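Local coordinates for protein 2',5'-phosphodiesterase 12 (Homo sapiens, PDB 4Z0V) that is a member of the endonuclease/exonuclease/phosphatase family, joining a magnesium-binding DNase I-like domain to an N-terminal domain of the E-set clan, at residues S223-H228 against V270-K275; I178-V183 against A214-K219; L15-M20 against E158-Q163. All coordinates share one frame; numbering follows the deposited sequence.

Interaction 1: residues S223-H228 against V270-K275; sequences SLLSQH and VLQSTK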
loop_
_atom_site.group_PDB
_atom_site.type_symbol
_atom_site.label_atom_id
_atom_site.label_comp_id
_atom_site.label_asym_id
_atom_site.label_seq_id
_atom_site.Cartn_x
_atom_site.Cartn_y
_atom_site.Cartn_z
ATOM N N SER A 223 -2.765 11.901 -13.023
ATOM C CA SER A 223 -1.390 12.385 -13.130
ATOM C C SER A 223 -1.019 12.964 -11.770
ATOM O O SER A 223 -1.874 13.565 -11.103
ATOM C CB SER A 223 -1.246 13.458 -14.212
ATOM O OG SER A 223 -1.357 12.882 -15.505
ATOM N N LEU A 224 0.253 12.877 -11.408
ATOM C CA LEU A 224 0.694 13.461 -10.141
ATOM C C LEU A 224 1.022 14.943 -10.340
ATOM O O LEU A 224 1.784 15.277 -11.243
ATOM C CB LEU A 224 1.924 12.689 -9.656
ATOM C CG LEU A 224 2.605 13.190 -8.380
ATOM C CD1 LEU A 224 1.700 12.974 -7.155
ATOM C CD2 LEU A 224 3.931 12.431 -8.167
ATOM N N LEU A 225 0.386 15.830 -9.571
ATOM C CA LEU A 225 0.672 17.270 -9.655
ATOM C C LEU A 225 1.810 17.663 -8.731
ATOM O O LEU A 225 2.756 18.361 -9.149
ATOM C CB LEU A 225 -0.567 18.123 -9.322
ATOM C CG LEU A 225 -1.706 18.029 -10.332
ATOM C CD1 LEU A 225 -2.835 19.020 -9.973
ATOM C CD2 LEU A 225 -1.188 18.283 -11.787
ATOM N N SER A 226 1.671 17.322 -7.445
ATOM C CA SER A 226 2.650 17.747 -6.453
ATOM C C SER A 226 2.655 16.830 -5.239
ATOM O O SER A 226 1.742 16.022 -5.059
ATOM C CB SER A 226 2.328 19.176 -6.008
ATOM O OG SER A 226 1.024 19.223 -5.465
ATOM N N GLN A 227 3.712 16.947 -4.415
ATOM C CA GLN A 227 3.857 16.090 -3.230
ATOM C C GLN A 227 4.117 16.962 -2.013
ATOM O O GLN A 227 4.774 18.007 -2.110
ATOM C CB GLN A 227 4.977 15.063 -3.410
ATOM C CG GLN A 227 4.751 14.114 -4.600
ATOM C CD GLN A 227 5.976 13.284 -4.835
ATOM O OE1 GLN A 227 6.794 13.597 -5.701
ATOM N NE2 GLN A 227 6.142 12.221 -4.043
ATOM N N HIS A 228 3.553 16.570 -0.868
ATOM C CA HIS A 228 3.632 17.410 0.332
ATOM C C HIS A 228 3.874 16.539 1.577
ATOM O O HIS A 228 3.179 16.645 2.590
ATOM C CB HIS A 228 2.333 18.227 0.445
ATOM C CG HIS A 228 1.975 18.942 -0.829
ATOM N ND1 HIS A 228 2.460 20.208 -1.104
ATOM C CD2 HIS A 228 1.232 18.522 -1.883
ATOM C CE1 HIS A 228 1.985 20.526 -2.301
ATOM N NE2 HIS A 228 1.258 19.538 -2.814
ATOM N N VAL A 270 -0.996 15.131 -4.509
ATOM C CA VAL A 270 -2.162 15.740 -5.145
ATOM C C VAL A 270 -2.212 15.226 -6.573
ATOM O O VAL A 270 -1.251 15.403 -7.312
ATOM C CB VAL A 270 -2.124 17.280 -5.070
ATOM C CG1 VAL A 270 -3.247 17.891 -5.917
ATOM C CG2 VAL A 270 -2.228 17.749 -3.610
ATOM N N LEU A 271 -3.346 14.607 -6.956
ATOM C CA LEU A 271 -3.531 14.013 -8.274
ATOM C C LEU A 271 -4.508 14.799 -9.097
ATOM O O LEU A 271 -5.454 15.394 -8.565
ATOM C CB LEU A 271 -4.066 12.560 -8.147
ATOM C CG LEU A 271 -3.294 11.594 -7.240
ATOM C CD1 LEU A 271 -3.983 10.256 -7.192
ATOM C CD2 LEU A 271 -1.830 11.425 -7.717
ATOM N N GLN A 272 -4.311 14.767 -10.403
ATOM C CA GLN A 272 -5.249 15.413 -11.304
ATOM C C GLN A 272 -5.908 14.367 -12.173
ATOM O O GLN A 272 -5.225 13.498 -12.728
ATOM C CB GLN A 272 -4.514 16.454 -12.164
ATOM C CG GLN A 272 -5.241 16.849 -13.427
ATOM C CD GLN A 272 -6.353 17.799 -13.147
ATOM O OE1 GLN A 272 -6.132 18.899 -12.645
ATOM N NE2 GLN A 272 -7.563 17.423 -13.557
ATOM N N SER A 273 -7.234 14.453 -12.295
ATOM C CA SER A 273 -7.988 13.525 -13.129
ATOM C C SER A 273 -7.661 13.787 -14.555
ATOM O O SER A 273 -7.617 14.942 -14.991
ATOM C CB SER A 273 -9.489 13.663 -12.883
ATOM O OG SER A 273 -10.248 12.819 -13.735
ATOM N N THR A 274 -7.314 12.727 -15.281
ATOM C CA THR A 274 -7.058 12.886 -16.692
ATOM C C THR A 274 -8.464 12.820 -17.396
ATOM O O THR A 274 -8.562 13.173 -18.546
ATOM C CB THR A 274 -6.048 11.840 -17.229
ATOM O OG1 THR A 274 -6.654 10.557 -17.174
ATOM C CG2 THR A 274 -4.712 11.827 -16.463
ATOM N N LYS A 275 -9.539 12.396 -16.679
ATOM C CA LYS A 275 -10.916 12.230 -17.226
ATOM C C LYS A 275 -11.822 13.460 -17.052
ATOM O O LYS A 275 -12.808 13.588 -17.775
ATOM C CB LYS A 275 -11.611 11.017 -16.573
ATOM C CG LYS A 275 -10.865 9.688 -16.764
ATOM C CD LYS A 275 -10.742 9.301 -18.237
ATOM C CE LYS A 275 -10.040 7.988 -18.437
ATOM N NZ LYS A 275 -9.697 7.785 -19.868
#
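Leu225 CG stands anti to its own carbonyl carbon (chi1 -67°), which lays the isobutyl group against Gln272, whose CG is anti to the backbone N. The two side chains cross obliquely, Leu225 CG resting 3.7 Å from Gln272 CB, while the bend at chi2 of Gln272 carries its amide away, and NE2 donates to Ser273 O just along the chain. Leu225 sits where the antiparallel ladder between strands 223-227 and 270-273 slips by one residue. Leu225 and Ser226 both face Val270, a classic beta bulge. Val270 O takes a 2.8 Å bond from Leu225 N, and Ser226 N adds a weak second one at 3.5 Å. Beyond the bulge Val270 N donates almost straight to Ser226 O, and before it Ser223 and Gln272 form a hydrogen-bonded pair through both their N and O atoms. On the sheet face of Leu224 and Leu271, the methyls Leu224 CD1 and Leu271 CD2 meet at 3.9 Å. On the other face Ser226 OG abuts Val270 CB at 3.7 Å and shares a 2.7 Å hydrogen bond with His228 NE2. That bond helps to fix the imidazole, whose CD2 approaches Val270 CG2 at 3.9 Å. Tyr317 OH is a further hydrogen-bond partner of Ser226 OG. Strand 222-231 is an outer strand of a mixed sheet of the DNase I-like domain, which continues past 270-273 with strand 280-287, where Ile281 and Val283 touch Leu271. Helix 295-316 packs on the face of Val270, with Val312 reaching both Val270 and His228, while Tyr217 of strand 211-218, in the second sheet, packs against Leu224 and Leu271 from the opposite face.

Interaction 2: residues I178-V183 against A214-K219; sequences ICLQEV and ATFYRK. With MG (magnesium ion), chain B.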
loop_
_atom_site.group_PDB
_atom_site.type_symbol
_atom_site.label_atom_id
_atom_site.label_comp_id
_atom_site.label_asym_id
_atom_site.label_seq_id
_atom_site.Cartn_x
_atom_site.Cartn_y
_atom_site.Cartn_z
ATOM N N ILE A 178 -3.580 3.278 -4.675
ATOM C CA ILE A 178 -3.138 2.219 -3.761
ATOM C C ILE A 178 -2.218 2.829 -2.744
ATOM O O ILE A 178 -1.171 3.373 -3.119
ATOM C CB ILE A 178 -2.448 1.038 -4.476
ATOM C CG1 ILE A 178 -3.396 0.386 -5.536
ATOM C CG2 ILE A 178 -2.036 0.003 -3.422
ATOM C CD1 ILE A 178 -2.648 -0.699 -6.393
ATOM N N CYS A 179 -2.635 2.800 -1.471
ATOM C CA CYS A 179 -1.827 3.355 -0.392
ATOM C C CYS A 179 -1.313 2.219 0.454
ATOM O O CYS A 179 -2.100 1.441 0.991
ATOM C CB CYS A 179 -2.616 4.358 0.442
ATOM S SG CYS A 179 -3.008 5.889 -0.436
ATOM N N LEU A 180 -0.003 2.138 0.589
ATOM C CA LEU A 180 0.620 1.042 1.295
ATOM C C LEU A 180 1.463 1.514 2.452
ATOM O O LEU A 180 2.090 2.570 2.362
ATOM C CB LEU A 180 1.530 0.277 0.319
ATOM C CG LEU A 180 0.904 -0.261 -0.976
ATOM C CD1 LEU A 180 1.964 -0.962 -1.820
ATOM C CD2 LEU A 180 -0.230 -1.261 -0.664
ATOM N N GLN A 181 1.551 0.683 3.486
ATOM C CA GLN A 181 2.398 0.934 4.642
ATOM C C GLN A 181 3.325 -0.245 4.823
ATOM O O GLN A 181 3.059 -1.332 4.295
ATOM C CB GLN A 181 1.599 1.192 5.924
ATOM C CG GLN A 181 0.502 2.272 5.774
ATOM C CD GLN A 181 -0.766 1.717 5.167
ATOM O OE1 GLN A 181 -1.148 0.576 5.412
ATOM N NE2 GLN A 181 -1.446 2.504 4.349
ATOM N N GLU A 182 4.447 -0.016 5.519
ATOM C CA GLU A 182 5.476 -1.034 5.796
ATOM C C GLU A 182 6.072 -1.573 4.494
ATOM O O GLU A 182 6.258 -2.794 4.306
ATOM C CB GLU A 182 4.946 -2.154 6.708
ATOM C CG GLU A 182 4.815 -1.682 8.154
ATOM C CD GLU A 182 4.723 -2.821 9.146
ATOM O OE1 GLU A 182 5.401 -3.849 8.935
ATOM O OE2 GLU A 182 3.987 -2.685 10.145
ATOM N N VAL A 183 6.395 -0.638 3.607
ATOM C CA VAL A 183 7.035 -0.955 2.336
ATOM C C VAL A 183 8.537 -0.846 2.519
ATOM O O VAL A 183 9.044 0.258 2.733
ATOM C CB VAL A 183 6.543 0.006 1.206
ATOM C CG1 VAL A 183 7.250 -0.301 -0.134
ATOM C CG2 VAL A 183 5.019 -0.047 1.043
ATOM N N ALA A 214 4.069 4.015 0.546
ATOM C CA ALA A 214 4.013 4.190 -0.909
ATOM C C ALA A 214 2.591 4.507 -1.352
ATOM O O ALA A 214 1.621 4.005 -0.763
ATOM C CB ALA A 214 4.519 2.951 -1.635
ATOM N N THR A 215 2.466 5.327 -2.414
ATOM C CA THR A 215 1.155 5.616 -3.027
ATOM C C THR A 215 1.327 5.366 -4.511
ATOM O O THR A 215 2.254 5.898 -5.107
ATOM C CB THR A 215 0.656 7.057 -2.706
ATOM O OG1 THR A 215 0.449 7.194 -1.299
ATOM C CG2 THR A 215 -0.674 7.403 -3.411
ATOM N N PHE A 216 0.456 4.558 -5.085
ATOM C CA PHE A 216 0.438 4.247 -6.521
ATOM C C PHE A 216 -0.849 4.774 -7.118
ATOM O O PHE A 216 -1.867 4.760 -6.452
ATOM C CB PHE A 216 0.567 2.747 -6.777
ATOM C CG PHE A 216 1.964 2.229 -6.558
ATOM C CD1 PHE A 216 2.384 1.817 -5.287
ATOM C CD2 PHE A 216 2.845 2.083 -7.633
ATOM C CE1 PHE A 216 3.679 1.328 -5.088
ATOM C CE2 PHE A 216 4.147 1.600 -7.432
ATOM C CZ PHE A 216 4.555 1.243 -6.157
ATOM N N TYR A 217 -0.800 5.275 -8.352
ATOM C CA TYR A 217 -2.003 5.820 -8.969
ATOM C C TYR A 217 -2.063 5.362 -10.407
ATOM O O TYR A 217 -1.023 5.261 -11.055
ATOM C CB TYR A 217 -2.051 7.366 -8.859
ATOM C CG TYR A 217 -0.773 8.038 -9.325
ATOM C CD1 TYR A 217 0.310 8.201 -8.462
ATOM C CD2 TYR A 217 -0.619 8.443 -10.647
ATOM C CE1 TYR A 217 1.523 8.718 -8.912
ATOM C CE2 TYR A 217 0.582 8.989 -11.100
ATOM C CZ TYR A 217 1.650 9.118 -10.231
ATOM O OH TYR A 217 2.824 9.676 -10.680
ATOM N N ARG A 218 -3.286 5.075 -10.909
ATOM C CA ARG A 218 -3.462 4.598 -12.277
ATOM C C ARG A 218 -3.292 5.740 -13.258
ATOM O O ARG A 218 -4.068 6.699 -13.221
ATOM C CB ARG A 218 -4.823 3.938 -12.420
ATOM C CG ARG A 218 -5.078 3.418 -13.837
ATOM C CD ARG A 218 -6.364 2.589 -13.899
ATOM N NE ARG A 218 -6.258 1.413 -13.039
ATOM C CZ ARG A 218 -5.585 0.308 -13.358
ATOM N NH1 ARG A 218 -5.025 0.184 -14.559
ATOM N NH2 ARG A 218 -5.484 -0.687 -12.490
ATOM N N LYS A 219 -2.309 5.614 -14.163
ATOM C CA LYS A 219 -1.950 6.698 -15.100
ATOM C C LYS A 219 -3.066 7.009 -16.099
ATOM O O LYS A 219 -3.216 8.162 -16.504
ATOM C CB LYS A 219 -0.649 6.380 -15.861
ATOM C CG LYS A 219 0.628 6.348 -14.974
ATOM C CD LYS A 219 0.982 7.745 -14.374
ATOM C CE LYS A 219 1.598 8.758 -15.331
ATOM N NZ LYS A 219 2.838 8.253 -15.978
HETATM MG MG MG B . 3.341 -4.132 11.387
HETATM O O HOH W 1 5.217 -5.077 11.316
HETATM O O HOH W 2 4.188 -3.119 13.056
HETATM O O HOH W 3 1.583 -3.268 11.887
HETATM O O HOH W 4 2.726 -5.731 12.674
HETATM O O HOH W 5 2.487 -5.143 9.742
#
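Ile178 and Phe216 exchange backbone hydrogen bonds in both directions, Phe216 N to Ile178 O measuring 2.8 Å, and Leu180 and Ala214 do the same two residues on, with Leu180 N 2.8 Å from Ala214 O. Between these hydrogen-bonded pairs, Cys179 and Thr215 form the non-hydrogen-bonded pair, and Thr215 CA makes a CA-H...O contact with Ile178 O. Apolar contacts on the face of Ile178 and Leu180 include Leu180 CD1 at 4.3 Å from Phe216 CE1; past the corner at 181-182, Val183 CG2 comes back to 4.1 Å from Ala214 CB. Helix 185-198 packs over them through Leu192 and Leu196. On the reverse face Cys179 SG lies 3.8 Å from Thr215 OG1, whose hydrogen-bond partner is Gln267. These are inner strands of one of the two sheets that sandwich together in the DNase I-like fold, and strand 280-287 of the other sheet touches Cys179 and Thr215. Metal binding comes at the corner: Glu182 reaches out with an extended chain, and OE2 coordinates the magnesium ion at 2.0 Å. Five waters complete an octahedral shell; one donates to Glu182 OE1 at 2.7 Å. Asn132 ND2 hydrogen-bonds to OE2 and Ala135 N to OE1, which helps to hold the carboxylate in place.

Interaction 3: residues L15-M20 against E158-Q163; sequences LPRYIM and ELDYRQ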
loop_
_atom_site.group_PDB
_atom_site.type_symbol
_atom_site.label_atom_id
_atom_site.label_comp_id
_atom_site.label_asym_id
_atom_site.label_seq_id
_atom_site.Cartn_x
_atom_site.Cartn_y
_atom_site.Cartn_z
ATOM N N LEU A 15 14.274 -10.636 -13.582
ATOM C CA LEU A 15 13.116 -11.510 -13.392
ATOM C C LEU A 15 13.011 -11.878 -11.918
ATOM O O LEU A 15 14.055 -11.921 -11.248
ATOM C CB LEU A 15 13.242 -12.793 -14.254
ATOM C CG LEU A 15 13.066 -12.682 -15.765
ATOM C CD1 LEU A 15 13.402 -14.003 -16.440
ATOM C CD2 LEU A 15 11.642 -12.324 -16.124
ATOM N N PRO A 16 11.810 -12.193 -11.370
ATOM C CA PRO A 16 11.752 -12.675 -9.979
ATOM C C PRO A 16 12.496 -14.006 -9.810
ATOM O O PRO A 16 12.749 -14.726 -10.789
ATOM C CB PRO A 16 10.257 -12.859 -9.714
ATOM C CG PRO A 16 9.647 -12.991 -11.062
ATOM C CD PRO A 16 10.469 -12.191 -11.999
ATOM N N ARG A 17 12.887 -14.298 -8.570
ATOM C CA ARG A 17 13.630 -15.521 -8.220
ATOM C C ARG A 17 12.732 -16.676 -7.934
ATOM O O ARG A 17 13.182 -17.817 -7.909
ATOM C CB ARG A 17 14.466 -15.286 -6.959
ATOM C CG ARG A 17 15.538 -14.318 -7.200
ATOM C CD ARG A 17 16.606 -14.416 -6.159
ATOM N NE ARG A 17 17.577 -13.407 -6.517
ATOM C CZ ARG A 17 18.611 -13.623 -7.313
ATOM N NH1 ARG A 17 19.398 -12.627 -7.658
ATOM N NH2 ARG A 17 18.873 -14.848 -7.758
ATOM N N TYR A 18 11.497 -16.358 -7.600
ATOM C CA TYR A 18 10.449 -17.281 -7.232
ATOM C C TYR A 18 9.318 -17.099 -8.240
ATOM O O TYR A 18 8.800 -15.998 -8.382
ATOM C CB TYR A 18 10.002 -16.969 -5.788
ATOM C CG TYR A 18 9.353 -18.095 -5.012
ATOM C CD1 TYR A 18 9.609 -18.271 -3.655
ATOM C CD2 TYR A 18 8.416 -18.934 -5.608
ATOM C CE1 TYR A 18 9.012 -19.306 -2.934
ATOM C CE2 TYR A 18 7.821 -19.974 -4.900
ATOM C CZ TYR A 18 8.110 -20.150 -3.562
ATOM O OH TYR A 18 7.498 -21.169 -2.874
ATOM N N ILE A 19 9.018 -18.147 -9.011
ATOM C CA ILE A 19 7.967 -18.099 -10.013
ATOM C C ILE A 19 6.962 -19.203 -9.677
ATOM O O ILE A 19 7.365 -20.363 -9.559
ATOM C CB ILE A 19 8.565 -18.229 -11.443
ATOM C CG1 ILE A 19 9.375 -16.961 -11.807
ATOM C CG2 ILE A 19 7.446 -18.507 -12.463
ATOM C CD1 ILE A 19 10.205 -17.066 -13.054
ATOM N N MET A 20 5.663 -18.848 -9.543
ATOM C CA MET A 20 4.617 -19.825 -9.232
ATOM C C MET A 20 3.537 -19.859 -10.269
ATOM O O MET A 20 3.142 -18.808 -10.794
ATOM C CB MET A 20 3.952 -19.525 -7.874
ATOM C CG MET A 20 4.885 -19.641 -6.737
ATOM S SD MET A 20 4.092 -19.353 -5.138
ATOM C CE MET A 20 3.585 -17.844 -5.319
ATOM N N GLU A 158 8.973 -15.570 4.279
ATOM C CA GLU A 158 10.073 -15.160 3.422
ATOM C C GLU A 158 9.619 -14.123 2.418
ATOM O O GLU A 158 8.525 -14.262 1.868
ATOM C CB GLU A 158 10.619 -16.391 2.691
ATOM C CG GLU A 158 11.156 -17.437 3.659
ATOM C CD GLU A 158 12.645 -17.686 3.560
ATOM O OE1 GLU A 158 13.098 -18.202 2.512
ATOM O OE2 GLU A 158 13.355 -17.393 4.548
ATOM N N LEU A 159 10.455 -13.099 2.181
ATOM C CA LEU A 159 10.101 -11.993 1.305
ATOM C C LEU A 159 9.675 -12.407 -0.115
ATOM O O LEU A 159 8.636 -11.922 -0.582
ATOM C CB LEU A 159 11.221 -10.932 1.226
ATOM C CG LEU A 159 10.796 -9.586 0.560
ATOM C CD1 LEU A 159 9.499 -9.013 1.182
ATOM C CD2 LEU A 159 11.909 -8.570 0.631
ATOM N N ASP A 160 10.435 -13.273 -0.780
ATOM C CA ASP A 160 10.145 -13.682 -2.153
ATOM C C ASP A 160 8.752 -14.347 -2.275
ATOM O O ASP A 160 8.017 -14.034 -3.211
ATOM C CB ASP A 160 11.244 -14.604 -2.706
ATOM C CG ASP A 160 12.574 -13.906 -2.998
ATOM O OD1 ASP A 160 12.553 -12.718 -3.409
ATOM O OD2 ASP A 160 13.634 -14.560 -2.852
ATOM N N TYR A 161 8.366 -15.186 -1.293
ATOM C CA TYR A 161 7.049 -15.811 -1.295
ATOM C C TYR A 161 5.940 -14.744 -1.123
ATOM O O TYR A 161 4.983 -14.670 -1.921
ATOM C CB TYR A 161 6.958 -16.869 -0.171
ATOM C CG TYR A 161 5.642 -17.616 -0.179
ATOM C CD1 TYR A 161 4.557 -17.172 0.577
ATOM C CD2 TYR A 161 5.478 -18.769 -0.941
ATOM C CE1 TYR A 161 3.344 -17.867 0.584
ATOM C CE2 TYR A 161 4.280 -19.490 -0.920
ATOM C CZ TYR A 161 3.223 -19.046 -0.137
ATOM O OH TYR A 161 2.045 -19.763 -0.126
ATOM N N ARG A 162 6.035 -13.957 -0.040
ATOM C CA ARG A 162 5.034 -12.915 0.256
ATOM C C ARG A 162 4.892 -11.912 -0.907
ATOM O O ARG A 162 3.775 -11.494 -1.199
ATOM C CB ARG A 162 5.385 -12.189 1.548
ATOM C CG ARG A 162 5.224 -13.116 2.745
ATOM C CD ARG A 162 5.054 -12.394 4.080
ATOM N NE ARG A 162 6.183 -11.517 4.350
ATOM C CZ ARG A 162 6.120 -10.194 4.409
ATOM N NH1 ARG A 162 7.205 -9.487 4.683
ATOM N NH2 ARG A 162 4.965 -9.564 4.196
ATOM N N GLN A 163 6.001 -11.526 -1.549
ATOM C CA GLN A 163 5.923 -10.576 -2.672
ATOM C C GLN A 163 5.177 -11.158 -3.822
ATOM O O GLN A 163 4.417 -10.430 -4.466
ATOM C CB GLN A 163 7.294 -10.075 -3.140
ATOM C CG GLN A 163 7.920 -9.100 -2.162
ATOM C CD GLN A 163 6.982 -8.034 -1.649
ATOM O OE1 GLN A 163 6.786 -7.888 -0.437
ATOM N NE2 GLN A 163 6.395 -7.253 -2.544
HETATM O O HOH W 6 11.707 -13.191 -6.279
#
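Arg17 N donates to a water at 2.8 Å, and the same water gives a weak hydrogen bond to Asp160 OD1, bridging the loop 15-20 to the first turn of helix 159-172. The contact joins two domains: the loop follows strand 9-14 of the N-terminal E-set-clan domain, whereas the helix belongs to the DNase I-like domain. Tyr18 touches both helix residues Asp160 and Tyr161. With CG anti to the backbone N (chi1 -156°), its ring extends across the start of the helix, and Asp160 CB comes to the ring edge, close to its plane, 4.1 Å from Tyr18 CD1. The carboxylate of Asp160 is turned 67° from that ring. Farther out, the hydroxyl end of Tyr18 meets the edge of the Tyr161 ring, OH lying 3.7 Å from Tyr161 CD2. Tyr161 is itself tied down at its far end by a hydrogen bond from OH to Val424 O, and Tyr155 meets it edge-to-face. Met20, which also touches Asn164 and Leu165 of the helix, adds a Met-aromatic contact: its sulfur sits obliquely to the Tyr161 ring, 48° off the normal, with Met20 SD 4.2 Å from Tyr161 CE2.

Interactions 1 and 2 lie in the two sheets of the DNase I-like domain, their centres about 14 Å apart, and meet directly between the sheets: Tyr217, on the strand of interaction 2, sends its OH to within 3.3 Å of Leu224 CB and its CB to 3.9 Å from Leu271 CD1. Strands 211-218 and 222-231 follow each other in the chain, so the step from one sheet to the other is short. Interaction 2 also carries Glu182, the residue that binds the magnesium ion. Interaction 3 joins the N-terminal domain to this one. Its helix 159-172 is followed in the chain by strand 177-184 of interaction 2; their centres are about 20 Å apart and their nearest atoms about 7 Å, without touching. Interaction 1 is about 32 Å from interaction 3, centre to centre.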